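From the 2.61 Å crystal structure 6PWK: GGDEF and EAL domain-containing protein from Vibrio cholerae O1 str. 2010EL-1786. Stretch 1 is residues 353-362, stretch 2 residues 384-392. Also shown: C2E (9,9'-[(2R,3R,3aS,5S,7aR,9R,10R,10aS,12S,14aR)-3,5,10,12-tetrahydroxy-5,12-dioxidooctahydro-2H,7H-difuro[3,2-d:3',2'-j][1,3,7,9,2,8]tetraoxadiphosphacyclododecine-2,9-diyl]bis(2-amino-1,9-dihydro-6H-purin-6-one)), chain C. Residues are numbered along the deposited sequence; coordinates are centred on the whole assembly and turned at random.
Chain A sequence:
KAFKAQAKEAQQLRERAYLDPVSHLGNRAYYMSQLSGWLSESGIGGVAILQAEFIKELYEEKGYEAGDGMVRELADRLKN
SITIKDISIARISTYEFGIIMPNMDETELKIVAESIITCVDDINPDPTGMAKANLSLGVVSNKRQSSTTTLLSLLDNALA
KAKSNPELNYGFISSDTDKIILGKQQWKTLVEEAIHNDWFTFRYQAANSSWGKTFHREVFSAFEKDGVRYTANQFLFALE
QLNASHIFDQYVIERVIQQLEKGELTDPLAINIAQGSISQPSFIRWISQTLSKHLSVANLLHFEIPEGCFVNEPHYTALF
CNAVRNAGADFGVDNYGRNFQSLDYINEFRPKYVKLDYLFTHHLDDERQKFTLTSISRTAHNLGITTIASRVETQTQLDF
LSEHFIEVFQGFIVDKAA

Stretch 1 353-362: YVKLDYLFTH
Stretch 2 (384-392) GITTIASRV

Two neighbouring parallel strands form this contact, and an arginine-tyrosine stack extends it beside the bound C2E. Strand 353-356 runs alongside the strand at 386-389, their axes 21° apart and 4.6 Å at closest approach. Tyr 353 pairs with Thr 386, Val 354 with Thr 387 and Lys 355 with Ile 388, at CA-CA distances of 4.5, 4.9 and 4.4 Å. Three backbone hydrogen bonds fix this register: Val 354 N to Thr 386 O (2.8 Å), Ile 388 N to Val 354 O (2.7 Å) and Leu 356 N to Ile 388 O (2.6 Å).

Tyr 353 (chi1 p), Lys 355 (t), Thr 386 (m) and Ile 388 (m, t) share one sheet face. There Tyr 353 CD1 meets Ile 388 CD1 at 3.7 Å, an apolar contact. Val 354 (m) and Thr 387 (p) share the other face, with CG2 of each 3.7 Å apart.

Beyond the strands, residues 358-360 have helical phi/psi. Thr 361 OG1 donates to Tyr 358 O at 2.9 Å. Arg 391, at phi/psi 60/48, lays its guanidinium flat on the Tyr 358 ring (chi1 p): Arg 391 CZ is 3.4 Å from the centroid of the Tyr 358 ring, a cation-pi arrangement. C2E O4' lies over the opposite guanidinium face. Arg 391 NH1 also makes a weak hydrogen bond to C2E O1P at 2.7 Å.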

# COMPACT_ATOMS: atom_id res chain seq x y z
N TYR A 353 4.92 -13.61 25.82
CA TYR A 353 6.15 -14.40 25.76
C TYR A 353 7.00 -13.90 24.60
O TYR A 353 6.56 -13.13 23.75
CB TYR A 353 5.85 -15.89 25.60
CG TYR A 353 5.16 -16.25 24.30
CD1 TYR A 353 5.89 -16.58 23.17
CD2 TYR A 353 3.77 -16.26 24.21
CE1 TYR A 353 5.26 -16.90 21.98
CE2 TYR A 353 3.14 -16.59 23.03
CZ TYR A 353 3.88 -16.91 21.92
OH TYR A 353 3.25 -17.24 20.74
N VAL A 354 8.25 -14.37 24.58
CA VAL A 354 9.15 -14.15 23.46
C VAL A 354 9.79 -15.49 23.11
O VAL A 354 10.41 -16.13 23.97
CB VAL A 354 10.23 -13.10 23.77
CG1 VAL A 354 9.62 -11.70 23.76
CG2 VAL A 354 10.89 -13.37 25.12
N LYS A 355 9.60 -15.93 21.87
CA LYS A 355 10.22 -17.15 21.37
C LYS A 355 11.49 -16.76 20.62
O LYS A 355 11.42 -16.05 19.62
CB LYS A 355 9.26 -17.93 20.47
CG LYS A 355 9.65 -19.38 20.24
CD LYS A 355 8.49 -20.19 19.68
CE LYS A 355 7.31 -20.19 20.64
NZ LYS A 355 6.20 -21.06 20.15
N LEU A 356 12.63 -17.22 21.12
CA LEU A 356 13.91 -16.79 20.59
C LEU A 356 14.06 -17.15 19.11
O LEU A 356 13.48 -18.12 18.63
CB LEU A 356 15.06 -17.41 21.38
CG LEU A 356 15.30 -16.88 22.79
CD1 LEU A 356 16.30 -17.76 23.52
CD2 LEU A 356 15.79 -15.44 22.73
N ASP A 357 14.83 -16.34 18.40
CA ASP A 357 15.23 -16.67 17.04
C ASP A 357 15.98 -18.00 17.05
O ASP A 357 16.89 -18.20 17.86
CB ASP A 357 16.10 -15.56 16.46
CG ASP A 357 16.41 -15.75 14.98
OD1 ASP A 357 16.00 -16.79 14.41
OD2 ASP A 357 17.06 -14.87 14.39
N TYR A 358 15.59 -18.91 16.15
CA TYR A 358 16.20 -20.23 16.13
C TYR A 358 17.67 -20.19 15.72
O TYR A 358 18.36 -21.20 15.87
CB TYR A 358 15.43 -21.16 15.20
CG TYR A 358 15.68 -20.96 13.71
CD1 TYR A 358 14.95 -20.04 12.98
CD2 TYR A 358 16.62 -21.73 13.05
CE1 TYR A 358 15.16 -19.86 11.63
CE2 TYR A 358 16.85 -21.56 11.69
CZ TYR A 358 16.12 -20.63 10.99
OH TYR A 358 16.34 -20.47 9.64
N LEU A 359 18.16 -19.06 15.21
CA LEU A 359 19.58 -18.92 14.92
C LEU A 359 20.43 -18.85 16.18
O LEU A 359 21.66 -18.93 16.08
CB LEU A 359 19.82 -17.67 14.07
CG LEU A 359 19.27 -17.73 12.64
CD1 LEU A 359 19.56 -16.43 11.90
CD2 LEU A 359 19.85 -18.92 11.90
N PHE A 360 19.81 -18.71 17.36
CA PHE A 360 20.57 -18.72 18.60
C PHE A 360 21.01 -20.12 19.00
O PHE A 360 22.03 -20.27 19.68
CB PHE A 360 19.76 -18.08 19.73
CG PHE A 360 19.65 -16.58 19.62
CD1 PHE A 360 20.77 -15.78 19.78
CD2 PHE A 360 18.43 -15.97 19.37
CE1 PHE A 360 20.68 -14.41 19.69
CE2 PHE A 360 18.34 -14.59 19.28
CZ PHE A 360 19.47 -13.81 19.44
N THR A 361 20.27 -21.14 18.59
CA THR A 361 20.71 -22.52 18.77
C THR A 361 21.69 -22.96 17.69
O THR A 361 22.12 -24.12 17.71
CB THR A 361 19.51 -23.47 18.79
OG1 THR A 361 18.93 -23.55 17.48
CG2 THR A 361 18.46 -22.98 19.77
N HIS A 362 22.05 -22.08 16.77
CA HIS A 362 22.88 -22.42 15.62
C HIS A 362 24.34 -22.02 15.79
O HIS A 362 25.23 -22.75 15.34
CB HIS A 362 22.32 -21.78 14.35
CG HIS A 362 21.59 -22.73 13.46
ND1 HIS A 362 22.00 -23.01 12.18
CD2 HIS A 362 20.47 -23.47 13.66
CE1 HIS A 362 21.17 -23.88 11.63
NE2 HIS A 362 20.23 -24.17 12.51
N GLY A 384 8.91 -9.31 33.17
CA GLY A 384 7.98 -10.38 33.48
C GLY A 384 7.47 -11.11 32.27
O GLY A 384 6.33 -11.59 32.27
N ILE A 385 8.28 -11.22 31.22
CA ILE A 385 7.89 -11.85 29.96
C ILE A 385 8.59 -13.20 29.85
O ILE A 385 9.81 -13.29 30.02
CB ILE A 385 8.22 -10.95 28.76
CG1 ILE A 385 7.41 -9.66 28.85
CG2 ILE A 385 7.95 -11.67 27.45
CD1 ILE A 385 7.76 -8.64 27.81
N THR A 386 7.81 -14.24 29.57
CA THR A 386 8.36 -15.58 29.45
C THR A 386 9.22 -15.69 28.20
O THR A 386 8.82 -15.27 27.12
CB THR A 386 7.22 -16.61 29.40
OG1 THR A 386 6.39 -16.47 30.56
CG2 THR A 386 7.78 -18.02 29.36
N THR A 387 10.42 -16.25 28.36
CA THR A 387 11.31 -16.50 27.24
C THR A 387 11.24 -17.97 26.84
O THR A 387 11.21 -18.86 27.69
CB THR A 387 12.76 -16.13 27.57
OG1 THR A 387 13.23 -16.97 28.64
CG2 THR A 387 12.85 -14.68 27.99
N ILE A 388 11.21 -18.22 25.53
CA ILE A 388 11.09 -19.56 24.98
C ILE A 388 12.21 -19.76 23.97
O ILE A 388 12.32 -19.01 23.00
CB ILE A 388 9.72 -19.80 24.32
CG1 ILE A 388 8.59 -19.52 25.31
CG2 ILE A 388 9.63 -21.21 23.76
CD1 ILE A 388 7.20 -19.71 24.73
N ALA A 389 13.05 -20.77 24.21
CA ALA A 389 14.04 -21.17 23.23
C ALA A 389 13.38 -21.98 22.13
O ALA A 389 12.44 -22.74 22.37
CB ALA A 389 15.17 -21.97 23.88
N SER A 390 13.89 -21.83 20.90
CA SER A 390 13.22 -22.33 19.72
C SER A 390 14.11 -23.30 18.96
O SER A 390 15.31 -23.07 18.80
CB SER A 390 12.80 -21.18 18.79
OG SER A 390 12.16 -21.66 17.62
N ARG A 391 13.50 -24.40 18.49
CA ARG A 391 14.14 -25.36 17.59
C ARG A 391 15.39 -25.97 18.23
O ARG A 391 16.45 -26.07 17.60
CB ARG A 391 14.44 -24.71 16.24
CG ARG A 391 13.26 -24.79 15.28
CD ARG A 391 12.99 -23.52 14.49
NE ARG A 391 13.68 -23.50 13.21
CZ ARG A 391 13.22 -22.88 12.12
NH1 ARG A 391 12.06 -22.24 12.17
NH2 ARG A 391 13.91 -22.92 10.99
N VAL A 392 15.25 -26.41 19.47
CA VAL A 392 16.34 -27.06 20.20
C VAL A 392 16.40 -28.52 19.79
O VAL A 392 15.43 -29.27 19.96
CB VAL A 392 16.14 -26.92 21.72
CG1 VAL A 392 17.41 -27.33 22.46
CG2 VAL A 392 15.74 -25.50 22.08
P1 C2E C . 8.41 -21.34 12.84
O2P C2E C . 7.58 -20.39 13.67
O1P C2E C . 9.83 -21.08 13.24
O5' C2E C . 8.14 -22.90 13.27
C5' C2E C . 9.24 -23.69 13.59
C4' C2E C . 9.61 -24.48 12.30
O4' C2E C . 10.70 -25.16 12.49
C3' C2E C . 8.56 -25.56 12.00
O3' C2E C . 8.78 -25.97 10.74
C2' C2E C . 9.00 -26.67 12.95
O2' C2E C . 8.39 -27.97 12.54
C1' C2E C . 10.27 -26.71 12.65
N9 C2E C . 11.24 -27.25 13.57
C8 C2E C . 10.48 -27.28 14.70
N7 C2E C . 11.27 -27.77 15.69
C5 C2E C . 12.47 -28.03 15.19
C6 C2E C . 13.79 -28.57 15.77
O6 C2E C . 13.88 -28.88 16.91
N1 C2E C . 14.93 -28.72 14.93
C2 C2E C . 14.89 -28.36 13.54
N2 C2E C . 16.03 -28.49 12.63
N3 C2E C . 13.64 -27.85 13.02
C4 C2E C . 12.44 -27.69 13.88
P11 C2E C . 7.41 -25.94 9.80
O21 C2E C . 6.31 -26.91 10.13
O11 C2E C . 7.85 -26.30 8.40
O5A C2E C . 7.02 -24.34 9.84
C5A C2E C . 7.89 -23.56 9.06
C4A C2E C . 7.43 -22.16 9.04
O4A C2E C . 6.30 -22.07 8.38
C3A C2E C . 7.12 -21.62 10.61
O3A C2E C . 8.37 -21.04 11.21
C2A C2E C . 6.26 -20.76 10.50
O2A C2E C . 6.89 -19.41 10.30
C1A C2E C . 5.38 -21.20 9.21
N91 C2E C . 4.30 -21.84 9.57
C81 C2E C . 4.15 -23.12 9.93
N71 C2E C . 2.84 -23.28 10.22
C51 C2E C . 2.22 -22.12 10.04
C61 C2E C . 0.77 -21.70 10.20
O61 C2E C . -0.02 -22.50 10.56
N11 C2E C . 0.36 -20.35 9.93
C21 C2E C . 1.32 -19.38 9.50
N21 C2E C . 0.90 -18.02 9.23
N31 C2E C . 2.72 -19.80 9.35
C41 C2E C . 3.14 -21.20 9.63